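Local coordinates for protein pseudoperoxidase (Leishmania major, PDB 5VIA) that binds heme b through axial histidine and cysteine ligands and belongs to the peroxidase family, although it is named a pseudoperoxidase, at residues Ser169-Tyr181 with Lys233-Glu245. Numbering follows the deposited sequence.
With HEM (protoporphyrin IX containing Fe), chain B.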
loop_
_atom_site.group_PDB
_atom_site.type_symbol
_atom_site.label_atom_id
_atom_site.label_comp_id
_atom_site.label_asym_id
_atom_site.label_seq_id
_atom_site.Cartn_x
_atom_site.Cartn_y
_atom_site.Cartn_z
ATOM N N SER A 169 2.231 -9.523 -9.967
ATOM C CA SER A 169 1.787 -10.808 -9.431
ATOM C C SER A 169 1.816 -11.917 -10.470
ATOM O O SER A 169 1.872 -13.095 -10.128
ATOM C CB SER A 169 0.376 -10.691 -8.857
ATOM O OG SER A 169 0.360 -9.740 -7.818
ATOM N N GLY A 170 1.750 -11.541 -11.741
ATOM C CA GLY A 170 1.771 -12.516 -12.815
ATOM C C GLY A 170 0.403 -12.775 -13.420
ATOM O O GLY A 170 0.256 -13.660 -14.273
ATOM N N LEU A 171 -0.599 -12.023 -12.968
ATOM C CA LEU A 171 -1.952 -12.152 -13.514
ATOM C C LEU A 171 -2.641 -10.789 -13.594
ATOM O O LEU A 171 -2.252 -9.840 -12.913
ATOM C CB LEU A 171 -2.787 -13.124 -12.675
ATOM C CG LEU A 171 -2.913 -12.641 -11.224
ATOM C CD1 LEU A 171 -4.353 -12.436 -10.818
ATOM C CD2 LEU A 171 -2.243 -13.593 -10.258
ATOM N N GLU A 172 -3.672 -10.724 -14.430
ATOM C CA GLU A 172 -4.377 -9.500 -14.786
ATOM C C GLU A 172 -5.868 -9.764 -14.524
ATOM O O GLU A 172 -6.261 -10.922 -14.343
ATOM C CB GLU A 172 -4.126 -9.280 -16.286
ATOM C CG GLU A 172 -4.899 -8.204 -17.019
ATOM C CD GLU A 172 -4.157 -7.775 -18.265
ATOM O OE1 GLU A 172 -4.676 -7.959 -19.388
ATOM O OE2 GLU A 172 -3.028 -7.262 -18.106
ATOM N N SER A 173 -6.695 -8.716 -14.512
ATOM C CA SER A 173 -8.157 -8.874 -14.411
ATOM C C SER A 173 -8.588 -9.543 -13.112
ATOM O O SER A 173 -9.447 -10.427 -13.102
ATOM C CB SER A 173 -8.724 -9.660 -15.596
ATOM O OG SER A 173 -8.390 -9.043 -16.822
ATOM N N ALA A 174 -7.978 -9.121 -12.019
ATOM C CA ALA A 174 -8.341 -9.616 -10.703
ATOM C C ALA A 174 -8.107 -8.482 -9.728
ATOM O O ALA A 174 -7.288 -7.603 -9.993
ATOM C CB ALA A 174 -7.491 -10.809 -10.335
ATOM N N THR A 175 -8.836 -8.492 -8.615
ATOM C CA THR A 175 -8.663 -7.510 -7.549
ATOM C C THR A 175 -8.733 -8.287 -6.252
ATOM O O THR A 175 -8.984 -9.485 -6.287
ATOM C CB THR A 175 -9.759 -6.439 -7.595
ATOM O OG1 THR A 175 -11.044 -7.061 -7.471
ATOM C CG2 THR A 175 -9.705 -5.697 -8.926
ATOM N N HIS A 176 -8.495 -7.640 -5.114
ATOM C CA HIS A 176 -8.631 -8.327 -3.838
ATOM C C HIS A 176 -10.099 -8.544 -3.448
ATOM O O HIS A 176 -10.449 -9.588 -2.880
ATOM C CB HIS A 176 -7.938 -7.542 -2.719
ATOM C CG HIS A 176 -6.449 -7.686 -2.707
ATOM N ND1 HIS A 176 -5.599 -6.700 -3.162
ATOM C CD2 HIS A 176 -5.655 -8.698 -2.281
ATOM C CE1 HIS A 176 -4.347 -7.096 -3.014
ATOM N NE2 HIS A 176 -4.353 -8.307 -2.484
ATOM N N THR A 177 -10.952 -7.556 -3.730
ATOM C CA THR A 177 -12.318 -7.555 -3.193
ATOM C C THR A 177 -13.413 -7.378 -4.239
ATOM O O THR A 177 -14.594 -7.307 -3.893
ATOM C CB THR A 177 -12.507 -6.451 -2.126
ATOM O OG1 THR A 177 -12.537 -5.165 -2.763
ATOM C CG2 THR A 177 -11.389 -6.490 -1.109
ATOM N N GLY A 178 -13.037 -7.300 -5.511
ATOM C CA GLY A 178 -14.039 -7.189 -6.558
ATOM C C GLY A 178 -14.307 -5.753 -6.969
ATOM O O GLY A 178 -15.077 -5.498 -7.908
ATOM N N ARG A 179 -13.673 -4.815 -6.268
ATOM C CA ARG A 179 -13.812 -3.394 -6.576
ATOM C C ARG A 179 -12.459 -2.706 -6.539
ATOM O O ARG A 179 -11.488 -3.233 -5.974
ATOM C CB ARG A 179 -14.787 -2.702 -5.615
ATOM C CG ARG A 179 -16.200 -3.227 -5.705
ATOM C CD ARG A 179 -17.188 -2.300 -5.022
ATOM N NE ARG A 179 -18.531 -2.880 -5.008
ATOM C CZ ARG A 179 -19.477 -2.559 -4.127
ATOM N NH1 ARG A 179 -19.231 -1.657 -3.181
ATOM N NH2 ARG A 179 -20.666 -3.144 -4.185
ATOM N N ARG A 180 -12.396 -1.522 -7.139
ATOM C CA ARG A 180 -11.113 -0.871 -7.384
ATOM C C ARG A 180 -11.004 0.574 -6.908
ATOM O O ARG A 180 -9.903 1.068 -6.713
ATOM C CB ARG A 180 -10.823 -0.893 -8.890
ATOM C CG ARG A 180 -10.689 -2.278 -9.461
ATOM C CD ARG A 180 -10.298 -2.229 -10.910
ATOM N NE ARG A 180 -11.401 -1.789 -11.745
ATOM C CZ ARG A 180 -11.281 -1.558 -13.046
ATOM N NH1 ARG A 180 -10.097 -1.718 -13.633
ATOM N NH2 ARG A 180 -12.326 -1.160 -13.754
ATOM N N TYR A 181 -12.128 1.264 -6.755
ATOM C CA TYR A 181 -12.063 2.723 -6.666
ATOM C C TYR A 181 -12.511 3.391 -5.362
ATOM O O TYR A 181 -12.513 4.615 -5.295
ATOM C CB TYR A 181 -12.772 3.362 -7.865
ATOM C CG TYR A 181 -12.156 2.975 -9.196
ATOM C CD1 TYR A 181 -10.827 3.284 -9.485
ATOM C CD2 TYR A 181 -12.900 2.303 -10.156
ATOM C CE1 TYR A 181 -10.258 2.938 -10.709
ATOM C CE2 TYR A 181 -12.347 1.959 -11.373
ATOM C CZ TYR A 181 -11.024 2.273 -11.642
ATOM O OH TYR A 181 -10.475 1.918 -12.858
ATOM N N LYS A 233 -22.183 -11.586 -14.115
ATOM C CA LYS A 233 -20.923 -12.255 -14.444
ATOM C C LYS A 233 -20.023 -12.360 -13.212
ATOM O O LYS A 233 -20.230 -11.651 -12.227
ATOM C CB LYS A 233 -20.196 -11.481 -15.547
ATOM C CG LYS A 233 -19.160 -12.286 -16.316
ATOM C CD LYS A 233 -18.263 -11.369 -17.135
ATOM C CE LYS A 233 -17.952 -11.975 -18.484
ATOM N NZ LYS A 233 -19.186 -12.380 -19.207
ATOM N N LYS A 234 -19.024 -13.238 -13.262
ATOM C CA LYS A 234 -18.128 -13.418 -12.112
ATOM C C LYS A 234 -16.858 -12.569 -12.187
ATOM O O LYS A 234 -16.234 -12.450 -13.246
ATOM C CB LYS A 234 -17.744 -14.895 -11.922
ATOM C CG LYS A 234 -18.912 -15.826 -11.619
ATOM C CD LYS A 234 -18.441 -17.262 -11.389
ATOM C CE LYS A 234 -17.712 -17.842 -12.601
ATOM N NZ LYS A 234 -18.598 -18.024 -13.786
ATOM N N ARG A 235 -16.490 -11.989 -11.045
ATOM C CA ARG A 235 -15.242 -11.251 -10.877
ATOM C C ARG A 235 -14.265 -12.128 -10.097
ATOM O O ARG A 235 -14.638 -12.742 -9.094
ATOM C CB ARG A 235 -15.497 -9.961 -10.082
ATOM C CG ARG A 235 -16.581 -9.066 -10.663
ATOM C CD ARG A 235 -15.996 -8.015 -11.592
ATOM N NE ARG A 235 -15.270 -6.985 -10.841
ATOM C CZ ARG A 235 -15.300 -5.688 -11.146
ATOM N NH1 ARG A 235 -16.017 -5.274 -12.187
ATOM N NH2 ARG A 235 -14.618 -4.808 -10.419
ATOM N N GLN A 236 -13.018 -12.189 -10.547
ATOM C CA GLN A 236 -12.018 -12.997 -9.871
ATOM C C GLN A 236 -11.423 -12.159 -8.755
ATOM O O GLN A 236 -10.915 -11.060 -8.996
ATOM C CB GLN A 236 -10.934 -13.456 -10.860
ATOM C CG GLN A 236 -9.758 -14.214 -10.231
ATOM C CD GLN A 236 -8.727 -14.642 -11.259
ATOM O OE1 GLN A 236 -8.533 -13.974 -12.276
ATOM N NE2 GLN A 236 -8.086 -15.782 -11.018
ATOM N N CYS A 237 -11.521 -12.666 -7.529
ATOM C CA CYS A 237 -11.008 -11.966 -6.362
ATOM C C CYS A 237 -9.910 -12.802 -5.729
ATOM O O CYS A 237 -10.093 -14.001 -5.479
ATOM C CB CYS A 237 -12.135 -11.705 -5.365
ATOM S SG CYS A 237 -13.515 -10.814 -6.093
ATOM N N VAL A 238 -8.770 -12.167 -5.475
ATOM C CA VAL A 238 -7.535 -12.882 -5.169
ATOM C C VAL A 238 -6.901 -12.303 -3.909
ATOM O O VAL A 238 -6.809 -11.083 -3.768
ATOM C CB VAL A 238 -6.544 -12.790 -6.354
ATOM C CG1 VAL A 238 -5.273 -13.540 -6.050
ATOM C CG2 VAL A 238 -7.182 -13.347 -7.642
ATOM N N VAL A 239 -6.489 -13.172 -2.984
ATOM C CA VAL A 239 -5.879 -12.744 -1.720
ATOM C C VAL A 239 -4.772 -13.731 -1.346
ATOM O O VAL A 239 -4.906 -14.931 -1.585
ATOM C CB VAL A 239 -6.922 -12.695 -0.568
ATOM C CG1 VAL A 239 -6.282 -12.226 0.734
ATOM C CG2 VAL A 239 -8.084 -11.775 -0.920
ATOM N N ASN A 240 -3.671 -13.225 -0.795
ATOM C CA ASN A 240 -2.598 -14.079 -0.279
ATOM C C ASN A 240 -3.111 -15.054 0.776
ATOM O O ASN A 240 -3.928 -14.673 1.620
ATOM C CB ASN A 240 -1.503 -13.209 0.365
ATOM C CG ASN A 240 -0.484 -12.716 -0.635
ATOM O OD1 ASN A 240 -0.780 -11.849 -1.460
ATOM N ND2 ASN A 240 0.736 -13.249 -0.557
ATOM N N ALA A 241 -2.629 -16.298 0.743
ATOM C CA ALA A 241 -2.942 -17.268 1.793
ATOM C C ALA A 241 -2.635 -16.689 3.172
ATOM O O ALA A 241 -3.408 -16.869 4.116
ATOM C CB ALA A 241 -2.165 -18.574 1.583
ATOM N N ALA A 242 -1.510 -15.988 3.276
ATOM C CA ALA A 242 -1.086 -15.372 4.543
ATOM C C ALA A 242 -2.088 -14.353 5.101
ATOM O O ALA A 242 -2.288 -14.267 6.319
ATOM C CB ALA A 242 0.276 -14.729 4.376
ATOM N N GLU A 243 -2.703 -13.571 4.221
ATOM C CA GLU A 243 -3.715 -12.599 4.633
ATOM C C GLU A 243 -4.952 -13.303 5.194
ATOM O O GLU A 243 -5.603 -12.803 6.117
ATOM C CB GLU A 243 -4.097 -11.713 3.442
ATOM C CG GLU A 243 -3.735 -10.252 3.579
ATOM C CD GLU A 243 -3.920 -9.474 2.286
ATOM O OE1 GLU A 243 -4.831 -8.611 2.214
ATOM O OE2 GLU A 243 -3.129 -9.710 1.346
ATOM N N LEU A 244 -5.272 -14.468 4.629
ATOM C CA LEU A 244 -6.403 -15.270 5.086
ATOM C C LEU A 244 -6.087 -16.042 6.368
ATOM O O LEU A 244 -6.956 -16.210 7.232
ATOM C CB LEU A 244 -6.838 -16.247 3.981
ATOM C CG LEU A 244 -7.364 -15.595 2.701
ATOM C CD1 LEU A 244 -7.490 -16.604 1.563
ATOM C CD2 LEU A 244 -8.708 -14.949 2.983
ATOM N N GLU A 245 -4.854 -16.524 6.493
ATOM C CA GLU A 245 -4.501 -17.351 7.643
ATOM C C GLU A 245 -4.524 -16.529 8.925
ATOM O O GLU A 245 -4.752 -17.061 10.010
ATOM C CB GLU A 245 -3.145 -18.033 7.439
ATOM C CG GLU A 245 -3.182 -19.188 6.430
ATOM C CD GLU A 245 -4.163 -20.293 6.809
ATOM O OE1 GLU A 245 -4.018 -20.888 7.899
ATOM O OE2 GLU A 245 -5.081 -20.577 6.009
HETATM C CHA HEM B . -1.603 -4.682 -4.386
HETATM C CHB HEM B . -0.238 -8.350 -1.481
HETATM C CHC HEM B . 0.743 -5.055 1.948
HETATM C CHD HEM B . -1.315 -1.515 -0.699
HETATM C C1A HEM B . -1.244 -5.919 -3.910
HETATM C C2A HEM B . -1.163 -7.113 -4.721
HETATM C C3A HEM B . -0.786 -8.122 -3.941
HETATM C C4A HEM B . -0.616 -7.608 -2.584
HETATM C CMA HEM B . -0.571 -9.581 -4.381
HETATM C CAA HEM B . -1.421 -7.176 -6.243
HETATM C CBA HEM B . -0.146 -6.565 -6.855
HETATM C CGA HEM B . -0.180 -6.513 -8.367
HETATM O O1A HEM B . -0.259 -7.595 -9.000
HETATM O O2A HEM B . -0.089 -5.391 -8.938
HETATM C C1B HEM B . 0.180 -7.796 -0.288
HETATM C C2B HEM B . 0.683 -8.496 0.871
HETATM C C3B HEM B . 0.982 -7.601 1.824
HETATM C C4B HEM B . 0.629 -6.278 1.311
HETATM C CMB HEM B . 0.876 -10.018 0.957
HETATM C CAB HEM B . 1.553 -7.985 3.212
HETATM C CBB HEM B . 2.322 -7.152 3.922
HETATM C C1C HEM B . 0.271 -3.817 1.551
HETATM C C2C HEM B . 0.313 -2.571 2.328
HETATM C C3C HEM B . -0.260 -1.592 1.576
HETATM C C4C HEM B . -0.678 -2.193 0.318
HETATM C CMC HEM B . 0.937 -2.458 3.747
HETATM C CAC HEM B . -0.490 -0.083 1.821
HETATM C CBC HEM B . 0.013 0.577 2.874
HETATM C C1D HEM B . -1.606 -2.032 -1.938
HETATM C C2D HEM B . -2.257 -1.310 -3.012
HETATM C C3D HEM B . -2.351 -2.301 -4.165
HETATM C C4D HEM B . -1.746 -3.520 -3.668
HETATM C CMD HEM B . -2.751 0.152 -2.997
HETATM C CAD HEM B . -2.943 -2.037 -5.575
HETATM C CBD HEM B . -1.773 -1.479 -6.396
HETATM C CGD HEM B . -2.175 -1.203 -7.825
HETATM O O1D HEM B . -1.267 -0.933 -8.667
HETATM O O2D HEM B . -3.396 -1.260 -8.114
HETATM N NA HEM B . -0.910 -6.255 -2.602
HETATM N NB HEM B . 0.149 -6.452 0.015
HETATM N NC HEM B . -0.347 -3.543 0.326
HETATM N ND HEM B . -1.333 -3.333 -2.353
HETATM FE FE HEM B . -0.558 -4.917 -1.187
HETATM O O HOH W 1 -12.145 -10.754 -13.105
HETATM O O HOH W 2 -12.036 -8.599 -9.367
HETATM O O HOH W 3 -3.073 -10.287 -1.135
#
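His176 sets CG anti to its carbonyl carbon (chi1 -77°), which carries the ring back to strand 235-240, with CD2 3.0 Å from Val238 O. Val238, with CG2 likewise opposite its carbonyl carbon, lays that methyl on Ala174 CB at 3.7 Å. His176 lines the proximal heme pocket of this peroxidase-family fold; nearby, the loop 169-181 meets the outer strand of a three-stranded antiparallel sheet through a single beta bridge, Thr175 with Cys237. Val238 N gives Thr175 O a bond of 2.8 Å in the carbonyl plane; the return bond, from Thr175 N to Gln236 O, is weak. Thr175 OG1 also accepts from Gly178 N, an ST motif; Gly178 O receives a weak, strongly angled bond (117°) from NH2 of Arg235, whose side chain is bent at chi2 and chi3. On the heme side, the His176 ring stacks on the axial ligand His159, and Glu243 OE1 bonds His159 ND1 and Tyr187 OH. The carboxylate-to-ND1 bond would probably make His159 a stronger donor to iron. Glu243 OE2 accepts a hydrogen bond from a water lying in the His176 ring plane, 2.7 Å from NE2, which also donates to Asn240 OD1 and accepts from Asn240 N at 3.0 Å.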